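Local coordinates for protein alpha-glucosidase (Bacteroides thetaiotaomicron, PDB 5XFM) that hydrolyses beta-L-arabinopyranosides and alpha-galactosides as a bifunctional member of glycoside hydrolase family 97, at residues I87-N91 against W554-R558; R95-C101 against V113-D119; Y311-V315 against R343-L347; G491-N495 against Q515-T519; L590-L596 against G626-I632. The protein carries 1 engineered substitution. All blocks are in the same frame, centred on the assembly; numbering follows the deposited sequence.

How the interactions relate
The five contacts run through all three parts of the chain. Interaction 2 lies in the N-terminal beta domain. Interactions 3 and 4 belong to the TIM-barrel domain, and interaction 5 to the C-terminal beta domain. Interaction 1 ties the N-terminal part to the C-terminal part and closes a long loop round interactions 2, 3 and 4. It touches interaction 4, where W554 CZ2 packs 4.3 Å from T519 O. Interaction 5 stays about 8 Å from interaction 4 (nearest atoms). Interactions 2 and 3 lie on opposite sides of the chain's centre, about 53 Å between centres. The side chain of L493 in interaction 4 is about 14 Å from the calcium ion, which E174, E452 and E458 bind.

Interaction 1. Residues I87-N91 against W554-R558; sequences IKVSN and WDETR
S90 and D555 meet through their side chains. S90 OG donates to D555 OD1 at 2.8 Å. The carboxylate oxygen accepts on its anti lone pair, away from OD2. The CB of D555 points away from 87-91, but with CG anti to the carbonyl carbon (chi1 -74°) the carboxylate turns back to the serine. S90 N also donates to D555 O at 3.0 Å and comes from above the carbonyl plane rather than along a lone pair. This double grip holds S90 against the residue just before strand 556-563. V89 lies alongside, with its CG2 methyl 3.2 Å from D555 O.

At the other end T557 CB points toward 87-91. Its OG1 donates to K88 O at 2.6 Å, in the carbonyl plane and on a lone pair. The K88 side chain passes T557 only at its base, CB to OG1 3.6 Å, then leads away. Its NZ is bound by the carbonyls of T275, V273 and T483. A water accepts from W554 N and donates to I87 O, bridging the two segments.

Segment 87-91 is mostly the loop between strands 69-83 and 91-104 of the N-terminal domain. It lies against the beginning of strand 556-563, an outermost strand of the C-terminal six-stranded sheet. There D555 and E556 both face R573 of strand 567-574 in a classic beta bulge, and W554 makes a cation-pi contact with R572.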
# COMPACT_ATOMS: atom_id res chain seq x y z
N ILE A 87 -0.30 -9.38 -5.34
CA ILE A 87 0.73 -8.35 -5.39
C ILE A 87 1.16 -8.12 -6.84
O ILE A 87 0.57 -8.69 -7.76
CB ILE A 87 1.97 -8.71 -4.52
CG1 ILE A 87 2.70 -9.93 -5.07
CG2 ILE A 87 1.58 -8.93 -3.07
CD1 ILE A 87 4.10 -10.10 -4.52
N LYS A 88 2.19 -7.30 -7.04
CA LYS A 88 2.62 -6.87 -8.38
C LYS A 88 3.25 -7.97 -9.24
O LYS A 88 3.41 -7.80 -10.45
CB LYS A 88 3.61 -5.71 -8.26
CG LYS A 88 4.94 -6.10 -7.64
CD LYS A 88 5.86 -4.91 -7.43
CE LYS A 88 5.49 -4.10 -6.19
NZ LYS A 88 6.54 -3.10 -5.83
N VAL A 89 3.64 -9.09 -8.63
CA VAL A 89 4.27 -10.19 -9.35
C VAL A 89 3.85 -11.50 -8.71
O VAL A 89 3.57 -11.53 -7.51
CB VAL A 89 5.81 -10.04 -9.36
CG1 VAL A 89 6.36 -10.11 -7.93
CG2 VAL A 89 6.47 -11.10 -10.23
N SER A 90 3.77 -12.59 -9.48
CA SER A 90 3.24 -13.84 -8.94
C SER A 90 4.31 -14.86 -8.49
O SER A 90 4.01 -15.79 -7.74
CB SER A 90 2.29 -14.49 -9.95
OG SER A 90 2.97 -14.96 -11.10
N ASN A 91 5.54 -14.68 -8.95
CA ASN A 91 6.63 -15.59 -8.58
C ASN A 91 7.91 -14.84 -8.25
O ASN A 91 8.37 -14.01 -9.04
CB ASN A 91 6.89 -16.60 -9.69
CG ASN A 91 5.84 -17.69 -9.75
OD1 ASN A 91 5.94 -18.70 -9.05
ND2 ASN A 91 4.82 -17.48 -10.57
N TRP A 554 -1.94 -9.98 -11.26
CA TRP A 554 -0.81 -9.91 -12.19
C TRP A 554 0.25 -10.98 -11.95
O TRP A 554 0.43 -11.46 -10.83
CB TRP A 554 -0.17 -8.53 -12.10
CG TRP A 554 -1.18 -7.42 -12.18
CD1 TRP A 554 -1.65 -6.67 -11.14
CD2 TRP A 554 -1.85 -6.94 -13.35
NE1 TRP A 554 -2.56 -5.75 -11.59
CE2 TRP A 554 -2.70 -5.89 -12.94
CE3 TRP A 554 -1.80 -7.29 -14.70
CZ2 TRP A 554 -3.50 -5.19 -13.84
CZ3 TRP A 554 -2.60 -6.58 -15.60
CH2 TRP A 554 -3.44 -5.55 -15.16
N ASP A 555 0.93 -11.36 -13.02
CA ASP A 555 2.04 -12.30 -12.92
C ASP A 555 3.39 -11.59 -12.85
O ASP A 555 4.36 -12.15 -12.34
CB ASP A 555 2.01 -13.28 -14.10
CG ASP A 555 0.92 -14.31 -13.96
OD1 ASP A 555 0.88 -14.98 -12.90
OD2 ASP A 555 0.11 -14.47 -14.90
N GLU A 556 3.44 -10.36 -13.34
CA GLU A 556 4.70 -9.63 -13.46
C GLU A 556 4.46 -8.13 -13.71
O GLU A 556 3.47 -7.74 -14.34
CB GLU A 556 5.55 -10.22 -14.58
CG GLU A 556 6.97 -9.68 -14.67
CD GLU A 556 7.70 -10.16 -15.91
OE1 GLU A 556 7.19 -11.09 -16.58
OE2 GLU A 556 8.77 -9.59 -16.22
N THR A 557 5.37 -7.30 -13.20
CA THR A 557 5.27 -5.86 -13.38
C THR A 557 6.63 -5.31 -13.77
O THR A 557 7.63 -5.58 -13.11
CB THR A 557 4.78 -5.16 -12.09
OG1 THR A 557 3.43 -5.56 -11.82
CG2 THR A 557 4.83 -3.64 -12.25
N ARG A 558 6.67 -4.53 -14.84
CA ARG A 558 7.93 -3.95 -15.29
C ARG A 558 7.80 -2.43 -15.40
O ARG A 558 6.88 -1.91 -16.06
CB ARG A 558 8.37 -4.58 -16.61
CG ARG A 558 8.65 -6.08 -16.48
CD ARG A 558 9.98 -6.52 -17.08
NE ARG A 558 9.98 -6.60 -18.53
CZ ARG A 558 9.79 -7.72 -19.22
NH1 ARG A 558 9.56 -8.86 -18.59
NH2 ARG A 558 9.82 -7.70 -20.55
O HOH W 1 -1.93 -9.60 -8.29
O HOH W 2 6.14 -14.14 -11.88

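Interaction 2. Residues R95-C101 against V113-D119; sequences RANELTC and VIFRVSD
Backbone bonds join L99 to F115, N97 to V117 and C101 to V113, two for each pair, such as L99 N to F115 O at 2.8 Å. These are the hydrogen-bonded pairs of an antiparallel match. E98 with R116 and T100 with I114, between them, are non-hydrogen-bonded. There E98 CA makes a CA-H...O contact with F115 O at 3.1 Å.

One salt bridge crosses the strands. E98 and R116 run alongside each other in the same direction, their flat groups nearly coplanar at 23°. E98 CG is anti to the backbone N (chi1 -175°) and R116 is extended from CG to NE, which levels the two ends. R116 NE meets the anti lone pair of E98 OE1 at 3.0 Å. R116 NH2 adds a weak bond to the same oxygen, and a water donates to it.

The two strands form the beta hairpin 91-104 and 110-117, in a nine-stranded antiparallel sheet of the N-terminal domain, whose family belongs to the galactose mutarotase clan. On the face carrying L99 and F115 the side chains pack on V30 and L28 of strand 26-31 in another sheet.

Most of the contacts on that face are apolar. L99 CD2 lies 4.1 Å from F115 CD1. C101 SG sits at the edge of the F115 ring, 4.2 Å from CE1, a sulfur-aromatic contact. On the other face I114 CG2 packs alongside E98 CG at 3.8 Å.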
# COMPACT_ATOMS: atom_id res chain seq x y z
N ARG A 95 16.95 -13.73 -3.44
CA ARG A 95 18.38 -13.96 -3.29
C ARG A 95 18.97 -12.81 -2.50
O ARG A 95 18.95 -11.66 -2.95
CB ARG A 95 19.04 -14.08 -4.67
CG ARG A 95 20.56 -14.20 -4.69
CD ARG A 95 21.12 -15.36 -3.88
NE ARG A 95 22.58 -15.36 -3.93
CZ ARG A 95 23.37 -14.82 -3.00
NH1 ARG A 95 22.84 -14.25 -1.93
NH2 ARG A 95 24.69 -14.86 -3.14
N ALA A 96 19.50 -13.11 -1.31
CA ALA A 96 20.03 -12.06 -0.45
C ALA A 96 21.16 -12.56 0.43
O ALA A 96 21.32 -13.76 0.64
CB ALA A 96 18.92 -11.48 0.41
N ASN A 97 21.95 -11.62 0.95
CA ASN A 97 22.96 -11.97 1.95
C ASN A 97 22.55 -11.47 3.32
O ASN A 97 22.11 -10.34 3.48
CB ASN A 97 24.33 -11.43 1.56
CG ASN A 97 24.92 -12.15 0.36
OD1 ASN A 97 24.74 -13.35 0.20
ND2 ASN A 97 25.63 -11.41 -0.49
N GLU A 98 22.69 -12.34 4.32
CA GLU A 98 22.24 -12.06 5.67
C GLU A 98 23.39 -11.88 6.65
O GLU A 98 24.24 -12.76 6.81
CB GLU A 98 21.33 -13.17 6.16
CG GLU A 98 20.71 -12.90 7.52
CD GLU A 98 19.97 -14.10 8.07
OE1 GLU A 98 18.72 -14.07 8.09
OE2 GLU A 98 20.64 -15.08 8.46
N LEU A 99 23.41 -10.72 7.31
CA LEU A 99 24.38 -10.43 8.35
C LEU A 99 23.70 -10.43 9.72
O LEU A 99 22.78 -9.67 9.95
CB LEU A 99 25.04 -9.07 8.11
CG LEU A 99 25.93 -8.58 9.25
CD1 LEU A 99 27.12 -9.53 9.44
CD2 LEU A 99 26.40 -7.16 8.99
N THR A 100 24.16 -11.29 10.62
CA THR A 100 23.65 -11.30 11.98
C THR A 100 24.69 -10.71 12.92
O THR A 100 25.80 -11.21 13.02
CB THR A 100 23.26 -12.71 12.46
OG1 THR A 100 22.30 -13.29 11.57
CG2 THR A 100 22.66 -12.64 13.87
N CYS A 101 24.32 -9.62 13.58
CA CYS A 101 25.19 -8.95 14.53
C CYS A 101 24.75 -9.19 15.97
O CYS A 101 23.57 -9.02 16.30
CB CYS A 101 25.23 -7.45 14.23
SG CYS A 101 25.93 -7.06 12.61
N VAL A 113 20.93 -7.86 15.85
CA VAL A 113 20.46 -7.10 14.68
C VAL A 113 20.71 -7.90 13.41
O VAL A 113 21.83 -8.33 13.16
CB VAL A 113 21.14 -5.71 14.56
CG1 VAL A 113 20.48 -4.87 13.48
CG2 VAL A 113 21.12 -4.98 15.88
N ILE A 114 19.68 -8.10 12.61
CA ILE A 114 19.78 -8.90 11.39
C ILE A 114 19.51 -8.08 10.15
O ILE A 114 18.46 -7.44 10.05
CB ILE A 114 18.79 -10.10 11.40
CG1 ILE A 114 19.12 -11.06 12.54
CG2 ILE A 114 18.85 -10.84 10.07
CD1 ILE A 114 18.49 -10.70 13.84
N PHE A 115 20.45 -8.12 9.21
CA PHE A 115 20.33 -7.46 7.92
C PHE A 115 20.18 -8.47 6.79
O PHE A 115 20.97 -9.40 6.68
CB PHE A 115 21.57 -6.59 7.63
CG PHE A 115 21.85 -5.56 8.69
CD1 PHE A 115 22.61 -5.88 9.81
CD2 PHE A 115 21.38 -4.26 8.55
CE1 PHE A 115 22.88 -4.93 10.77
CE2 PHE A 115 21.65 -3.30 9.52
CZ PHE A 115 22.40 -3.63 10.63
N ARG A 116 19.15 -8.31 5.97
CA ARG A 116 19.01 -9.10 4.75
C ARG A 116 19.10 -8.17 3.55
O ARG A 116 18.25 -7.30 3.36
CB ARG A 116 17.70 -9.88 4.74
CG ARG A 116 17.66 -10.99 5.77
CD ARG A 116 16.30 -11.64 5.87
NE ARG A 116 16.30 -12.69 6.88
CZ ARG A 116 15.22 -13.34 7.28
NH1 ARG A 116 14.03 -13.05 6.77
NH2 ARG A 116 15.32 -14.28 8.21
N VAL A 117 20.14 -8.34 2.76
CA VAL A 117 20.38 -7.45 1.64
C VAL A 117 20.27 -8.18 0.31
O VAL A 117 21.10 -9.01 -0.02
CB VAL A 117 21.77 -6.78 1.74
CG1 VAL A 117 21.91 -5.69 0.69
CG2 VAL A 117 21.97 -6.20 3.13
N SER A 118 19.21 -7.86 -0.44
CA SER A 118 19.09 -8.33 -1.81
C SER A 118 19.71 -7.27 -2.72
O SER A 118 20.35 -6.33 -2.22
CB SER A 118 17.63 -8.61 -2.18
OG SER A 118 16.82 -7.45 -2.05
N ASP A 119 19.57 -7.42 -4.04
CA ASP A 119 20.25 -6.51 -4.98
C ASP A 119 19.94 -5.03 -4.75
O ASP A 119 20.82 -4.18 -4.88
CB ASP A 119 19.90 -6.86 -6.42
CG ASP A 119 20.67 -8.06 -6.94
OD1 ASP A 119 21.81 -8.30 -6.47
OD2 ASP A 119 20.15 -8.73 -7.85
O HOH W 3 18.51 -9.95 -4.87
O HOH W 4 17.90 -15.19 10.28

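Interaction 3. Residues Y311-V315 against R343-L347; sequences YDDQV and RMKSL
Y311 puts its ring between R343 and L347, joining two helices of the TIM barrel. Helices 311-324 and 341-353 follow the neighbouring strands 295-299 and 328-331. They run nearly parallel, their segment axes stay 11.2 Å apart, and side chains bridge the distance.

The tyrosine does most of this. Its CG is anti to the backbone N, chi1 -167°, which carries the ring across to the second helix. The R343 chain bends at chi3, 65°, and lays its guanidinium flat on one face of the ring. The planes are 8° apart and CZ is 3.6 Å from the ring centroid, a cation-pi stack. NH2 lies over the middle of the ring.

The opposite face takes L347 CD1 in a CH-pi contact, 3.6 Å from the centroid and offset toward the rim. The tyrosine and leucine side chains run antiparallel alongside each other. The same methyl touches V315 CG2 at 3.8 Å, while L347 CD2 rests 3.9 Å from Q314 CB.

With an alanine here, the guanidinium of R343 would probably lose the surface that holds it flat, and L347 CD1 would probably face a gap.

The hydroxyl pins the end of the ring. Y311 OH donates to S346 OG at 3.2 Å, and S346 OG in turn donates to R343 O at 2.8 Å, an oxygen that L347 N also binds.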
# COMPACT_ATOMS: atom_id res chain seq x y z
N TYR A 311 -32.79 -0.95 -1.20
CA TYR A 311 -32.95 -2.21 -1.92
C TYR A 311 -32.89 -2.06 -3.45
O TYR A 311 -32.15 -2.78 -4.12
CB TYR A 311 -34.27 -2.88 -1.52
CG TYR A 311 -34.39 -4.32 -1.96
CD1 TYR A 311 -34.84 -4.65 -3.23
CD2 TYR A 311 -34.04 -5.36 -1.10
CE1 TYR A 311 -34.94 -5.97 -3.64
CE2 TYR A 311 -34.14 -6.68 -1.50
CZ TYR A 311 -34.59 -6.98 -2.77
OH TYR A 311 -34.69 -8.29 -3.18
N ASP A 312 -33.65 -1.12 -3.99
CA ASP A 312 -33.82 -1.02 -5.44
C ASP A 312 -32.57 -0.55 -6.18
O ASP A 312 -32.25 -1.06 -7.25
CB ASP A 312 -34.99 -0.07 -5.77
CG ASP A 312 -36.34 -0.64 -5.37
OD1 ASP A 312 -36.44 -1.87 -5.14
OD2 ASP A 312 -37.31 0.15 -5.28
N ASP A 313 -31.86 0.41 -5.59
CA ASP A 313 -30.60 0.87 -6.18
C ASP A 313 -29.55 -0.22 -6.14
O ASP A 313 -28.74 -0.35 -7.06
CB ASP A 313 -30.10 2.12 -5.45
CG ASP A 313 -30.92 3.35 -5.78
OD1 ASP A 313 -31.46 3.44 -6.90
OD2 ASP A 313 -31.04 4.24 -4.90
N GLN A 314 -29.56 -1.01 -5.08
CA GLN A 314 -28.63 -2.13 -4.98
C GLN A 314 -28.99 -3.19 -6.00
O GLN A 314 -28.12 -3.84 -6.55
CB GLN A 314 -28.62 -2.71 -3.57
CG GLN A 314 -28.04 -1.77 -2.50
CD GLN A 314 -26.76 -1.08 -2.94
OE1 GLN A 314 -25.80 -1.74 -3.32
NE2 GLN A 314 -26.73 0.24 -2.85
N VAL A 315 -30.29 -3.34 -6.28
CA VAL A 315 -30.72 -4.21 -7.37
C VAL A 315 -30.15 -3.70 -8.68
O VAL A 315 -29.64 -4.46 -9.50
CB VAL A 315 -32.26 -4.30 -7.47
CG1 VAL A 315 -32.68 -4.94 -8.80
CG2 VAL A 315 -32.84 -5.08 -6.31
N ARG A 343 -33.74 -8.52 4.60
CA ARG A 343 -33.89 -8.37 3.15
C ARG A 343 -32.58 -8.58 2.43
O ARG A 343 -32.55 -8.82 1.21
CB ARG A 343 -34.47 -7.00 2.78
CG ARG A 343 -35.84 -6.72 3.34
CD ARG A 343 -36.51 -5.65 2.51
NE ARG A 343 -36.74 -6.16 1.16
CZ ARG A 343 -37.07 -5.42 0.11
NH1 ARG A 343 -37.19 -4.10 0.23
NH2 ARG A 343 -37.26 -6.00 -1.07
N MET A 344 -31.48 -8.45 3.18
CA MET A 344 -30.16 -8.72 2.64
C MET A 344 -30.07 -10.12 2.05
O MET A 344 -29.39 -10.32 1.06
CB MET A 344 -29.08 -8.54 3.71
CG MET A 344 -27.66 -8.63 3.17
SD MET A 344 -27.39 -7.51 1.77
CE MET A 344 -27.66 -5.92 2.54
N LYS A 345 -30.79 -11.07 2.64
CA LYS A 345 -30.80 -12.45 2.16
C LYS A 345 -31.42 -12.57 0.77
O LYS A 345 -30.93 -13.32 -0.09
CB LYS A 345 -31.55 -13.33 3.15
CG LYS A 345 -31.99 -14.68 2.61
CD LYS A 345 -32.55 -15.56 3.72
CE LYS A 345 -33.35 -16.72 3.15
NZ LYS A 345 -34.63 -16.23 2.55
N SER A 346 -32.50 -11.84 0.55
CA SER A 346 -33.16 -11.87 -0.75
C SER A 346 -32.33 -11.10 -1.77
O SER A 346 -32.32 -11.44 -2.95
CB SER A 346 -34.58 -11.30 -0.65
OG SER A 346 -34.56 -9.91 -0.37
N LEU A 347 -31.62 -10.08 -1.30
CA LEU A 347 -30.70 -9.35 -2.17
C LEU A 347 -29.54 -10.26 -2.60
O LEU A 347 -29.15 -10.27 -3.77
CB LEU A 347 -30.17 -8.10 -1.46
CG LEU A 347 -29.98 -6.81 -2.27
CD1 LEU A 347 -31.09 -6.57 -3.29
CD2 LEU A 347 -29.87 -5.62 -1.32

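Interaction 4. Residues G491-N495 against Q515-T519; sequences GCLLN and QLATT. Engineered in segment 491-495: L493 (natural residue Phe).
Q515 and C492 bury the most surface here, where a loop of the TIM-barrel domain lies against helix 512-521. This helix comes just before strand 526-528, which pairs with 295-299 in the parallel barrel sheet. All the touching residues are buried.

The CB of Q515 points toward the loop and the chain bends at chi2, -65°, which brings OE1 to the backbone N of L493. L493 N donates to Q515 OE1 at 2.7 Å. The N-H comes from above the amide plane, 41° out of it, rather than along a lone pair. C492 CA lies 3.2 Å from the same oxygen. On the way the glutamine chain passes L493 O, with CG at 3.3 Å. The other end of the amide is held too, since NE2 donates to E470 and T510. An alanine here would probably leave L493 N without this acceptor, and E470 and T510 without the amide.

L493 is an engineered residue, phenylalanine in the natural sequence. Its side chain packs on L303 and A530.

L494 and Q515 pass alongside, heading opposite ways, L494 CD2 to Q515 CB at 4.0 Å. The same methyl reaches L516 CD2 at 4.3 Å.

C492 packs against the next turn of the helix. Its SG packs on L516 CD2, and M547 of helix 541-549 also packs on the C492 side chain. Its CB meets the T519 CG2 methyl at 3.8 Å.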
# COMPACT_ATOMS: atom_id res chain seq x y z
N GLY A 491 -10.84 3.69 -8.27
CA GLY A 491 -10.61 4.51 -9.45
C GLY A 491 -11.46 4.19 -10.67
O GLY A 491 -12.43 3.43 -10.60
N CYS A 492 -11.07 4.80 -11.78
CA CYS A 492 -11.78 4.72 -13.06
C CYS A 492 -13.15 5.36 -12.98
O CYS A 492 -14.17 4.68 -12.91
CB CYS A 492 -11.91 3.28 -13.56
SG CYS A 492 -12.41 3.20 -15.30
N LEU A 493 -13.16 6.69 -12.98
CA LEU A 493 -14.39 7.45 -13.06
C LEU A 493 -14.64 7.83 -14.51
O LEU A 493 -13.90 8.63 -15.08
CB LEU A 493 -14.32 8.71 -12.18
CG LEU A 493 -14.42 8.48 -10.67
CD1 LEU A 493 -13.42 9.34 -9.92
CD2 LEU A 493 -15.83 8.77 -10.19
N LEU A 494 -15.67 7.25 -15.11
CA LEU A 494 -15.95 7.52 -16.51
C LEU A 494 -17.04 8.58 -16.63
O LEU A 494 -17.24 9.15 -17.70
CB LEU A 494 -16.32 6.23 -17.24
CG LEU A 494 -15.12 5.28 -17.40
CD1 LEU A 494 -15.49 4.02 -18.15
CD2 LEU A 494 -13.99 6.00 -18.11
N ASN A 495 -17.73 8.84 -15.52
CA ASN A 495 -18.57 10.03 -15.40
C ASN A 495 -17.76 11.31 -15.61
O ASN A 495 -16.59 11.38 -15.23
CB ASN A 495 -19.23 10.06 -14.01
CG ASN A 495 -20.62 9.45 -14.01
OD1 ASN A 495 -20.95 8.61 -14.85
ND2 ASN A 495 -21.42 9.83 -13.03
N GLN A 515 -8.23 7.38 -17.32
CA GLN A 515 -8.96 6.53 -16.38
C GLN A 515 -8.76 5.05 -16.63
O GLN A 515 -8.62 4.27 -15.69
CB GLN A 515 -10.45 6.87 -16.40
CG GLN A 515 -10.76 8.28 -15.95
CD GLN A 515 -10.40 8.49 -14.49
OE1 GLN A 515 -10.71 7.66 -13.64
NE2 GLN A 515 -9.74 9.60 -14.19
N LEU A 516 -8.82 4.65 -17.90
CA LEU A 516 -8.61 3.26 -18.29
C LEU A 516 -7.19 2.81 -17.91
O LEU A 516 -6.99 1.74 -17.34
CB LEU A 516 -8.87 3.09 -19.79
CG LEU A 516 -10.27 3.48 -20.31
CD1 LEU A 516 -10.43 3.16 -21.79
CD2 LEU A 516 -11.41 2.85 -19.51
N ALA A 517 -6.21 3.67 -18.20
CA ALA A 517 -4.81 3.44 -17.85
C ALA A 517 -4.65 3.25 -16.35
O ALA A 517 -3.80 2.49 -15.89
CB ALA A 517 -3.95 4.60 -18.33
N THR A 518 -5.47 3.97 -15.59
CA THR A 518 -5.43 3.92 -14.14
C THR A 518 -5.85 2.54 -13.58
O THR A 518 -5.45 2.17 -12.48
CB THR A 518 -6.33 5.06 -13.56
OG1 THR A 518 -5.56 6.26 -13.44
CG2 THR A 518 -6.92 4.71 -12.21
N THR A 519 -6.60 1.77 -14.35
CA THR A 519 -6.95 0.41 -13.92
C THR A 519 -5.73 -0.52 -13.96
O THR A 519 -5.69 -1.55 -13.29
CB THR A 519 -8.10 -0.19 -14.77
OG1 THR A 519 -7.66 -0.42 -16.12
CG2 THR A 519 -9.31 0.75 -14.77

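Interaction 5. Residues L590-L596 against G626-I632; sequences LKLKLDL and GKVQLEI
Strands 590-595 and 627-632 pair antiparallel, with segment axes 4.7 Å apart and six backbone hydrogen bonds between them.

The two strands make a small sheet that packs on the six-stranded sheet of the C-terminal domain, a beta-sandwich arrangement. The face with L590, L592, L594, V628, L630 and I632 forms the apolar side. It rests on V569, A582 and I638 of the larger sheet. Within the pair, I632 CD1 touches L592 CD2 at 3.6 Å. At the far end L596 CD1 meets V628 CG2, also at 3.6 Å.

The other face is exposed and polar, with K591, K593, D595, K627, Q629 and E631. K591 bends at chi2 and folds over the partner strand, its CD 3.2 Å from L630 O. K627 and D595 carry opposite charges, but NZ and OD1 are 4.1 Å apart, too far for a salt bridge.

G626, just before strand 627-632, has a positive phi of 86°, at which a CB would be jammed against the preceding carbonyl oxygen. Just past the strand ends its own carbonyl adds a seventh bond, G626 O accepting from L596 N at 2.9 Å.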
# COMPACT_ATOMS: atom_id res chain seq x y z
N LEU A 590 3.83 15.25 -23.53
CA LEU A 590 4.91 14.38 -23.12
C LEU A 590 5.31 13.46 -24.26
O LEU A 590 4.50 12.69 -24.76
CB LEU A 590 4.49 13.56 -21.91
CG LEU A 590 5.56 12.76 -21.19
CD1 LEU A 590 6.56 13.64 -20.46
CD2 LEU A 590 4.88 11.79 -20.24
N LYS A 591 6.58 13.54 -24.66
CA LYS A 591 7.06 12.75 -25.78
C LYS A 591 7.93 11.58 -25.31
O LYS A 591 8.95 11.77 -24.65
CB LYS A 591 7.85 13.64 -26.74
CG LYS A 591 8.07 13.06 -28.14
CD LYS A 591 7.04 12.00 -28.48
CE LYS A 591 7.19 11.49 -29.90
NZ LYS A 591 6.10 10.53 -30.25
N LEU A 592 7.49 10.37 -25.65
CA LEU A 592 8.17 9.15 -25.23
C LEU A 592 8.75 8.39 -26.41
O LEU A 592 8.05 8.15 -27.41
CB LEU A 592 7.24 8.21 -24.46
CG LEU A 592 6.80 8.42 -23.01
CD1 LEU A 592 6.70 9.87 -22.64
CD2 LEU A 592 5.47 7.71 -22.79
N LYS A 593 10.01 8.01 -26.28
CA LYS A 593 10.59 6.99 -27.13
C LYS A 593 10.86 5.80 -26.22
O LYS A 593 11.74 5.85 -25.36
CB LYS A 593 11.87 7.46 -27.81
CG LYS A 593 11.70 8.69 -28.69
CD LYS A 593 12.71 9.77 -28.32
CE LYS A 593 13.44 10.30 -29.54
NZ LYS A 593 14.70 10.99 -29.18
N LEU A 594 10.09 4.74 -26.39
CA LEU A 594 10.14 3.61 -25.48
C LEU A 594 10.73 2.40 -26.18
O LEU A 594 10.54 2.20 -27.39
CB LEU A 594 8.75 3.27 -24.94
CG LEU A 594 7.93 4.42 -24.35
CD1 LEU A 594 6.55 3.94 -23.94
CD2 LEU A 594 8.65 5.02 -23.16
N ASP A 595 11.44 1.59 -25.40
CA ASP A 595 11.90 0.30 -25.87
C ASP A 595 11.04 -0.75 -25.18
O ASP A 595 11.17 -0.99 -23.97
CB ASP A 595 13.39 0.11 -25.54
CG ASP A 595 13.94 -1.21 -26.05
OD1 ASP A 595 13.44 -1.73 -27.07
OD2 ASP A 595 14.88 -1.74 -25.41
N LEU A 596 10.15 -1.36 -25.94
CA LEU A 596 9.18 -2.30 -25.39
C LEU A 596 9.41 -3.72 -25.88
O LEU A 596 8.78 -4.15 -26.84
CB LEU A 596 7.75 -1.85 -25.70
CG LEU A 596 7.39 -0.43 -25.27
CD1 LEU A 596 5.92 -0.15 -25.54
CD2 LEU A 596 7.72 -0.21 -23.80
N GLY A 626 11.51 -2.87 -31.15
CA GLY A 626 10.79 -2.57 -29.93
C GLY A 626 10.59 -1.07 -29.80
O GLY A 626 10.18 -0.56 -28.75
N LYS A 627 10.91 -0.35 -30.87
CA LYS A 627 10.85 1.10 -30.90
C LYS A 627 9.44 1.66 -30.97
O LYS A 627 8.84 1.68 -32.05
CB LYS A 627 11.61 1.63 -32.12
CG LYS A 627 13.11 1.77 -31.94
CD LYS A 627 13.52 1.72 -30.49
CE LYS A 627 15.03 1.61 -30.37
NZ LYS A 627 15.43 1.24 -28.98
N VAL A 628 8.89 2.07 -29.84
CA VAL A 628 7.59 2.75 -29.84
C VAL A 628 7.80 4.25 -29.62
O VAL A 628 8.67 4.64 -28.84
CB VAL A 628 6.64 2.18 -28.77
CG1 VAL A 628 5.31 2.92 -28.78
CG2 VAL A 628 6.41 0.70 -29.02
N GLN A 629 7.03 5.09 -30.29
CA GLN A 629 7.05 6.52 -29.99
C GLN A 629 5.64 7.02 -29.78
O GLN A 629 4.74 6.70 -30.56
CB GLN A 629 7.71 7.33 -31.11
CG GLN A 629 9.08 6.85 -31.53
CD GLN A 629 9.68 7.75 -32.60
OE1 GLN A 629 9.09 8.76 -32.98
NE2 GLN A 629 10.87 7.39 -33.07
N LEU A 630 5.44 7.82 -28.74
CA LEU A 630 4.09 8.24 -28.39
C LEU A 630 4.10 9.62 -27.77
O LEU A 630 5.04 9.98 -27.08
CB LEU A 630 3.45 7.24 -27.42
CG LEU A 630 3.09 5.85 -27.95
CD1 LEU A 630 2.69 4.94 -26.81
CD2 LEU A 630 1.96 5.94 -28.97
N GLU A 631 3.04 10.39 -28.01
CA GLU A 631 2.87 11.68 -27.35
C GLU A 631 1.60 11.66 -26.50
O GLU A 631 0.54 11.25 -26.97
CB GLU A 631 2.84 12.81 -28.38
CG GLU A 631 2.44 14.18 -27.83
CD GLU A 631 2.65 15.27 -28.86
OE1 GLU A 631 2.04 16.35 -28.71
OE2 GLU A 631 3.31 15.01 -29.89
N ILE A 632 1.73 12.10 -25.25
CA ILE A 632 0.62 12.10 -24.31
C ILE A 632 0.28 13.53 -23.87
O ILE A 632 1.11 14.22 -23.27
CB ILE A 632 0.95 11.25 -23.06
CG1 ILE A 632 1.49 9.88 -23.47
CG2 ILE A 632 -0.28 11.12 -22.18
CD1 ILE A 632 2.16 9.12 -22.33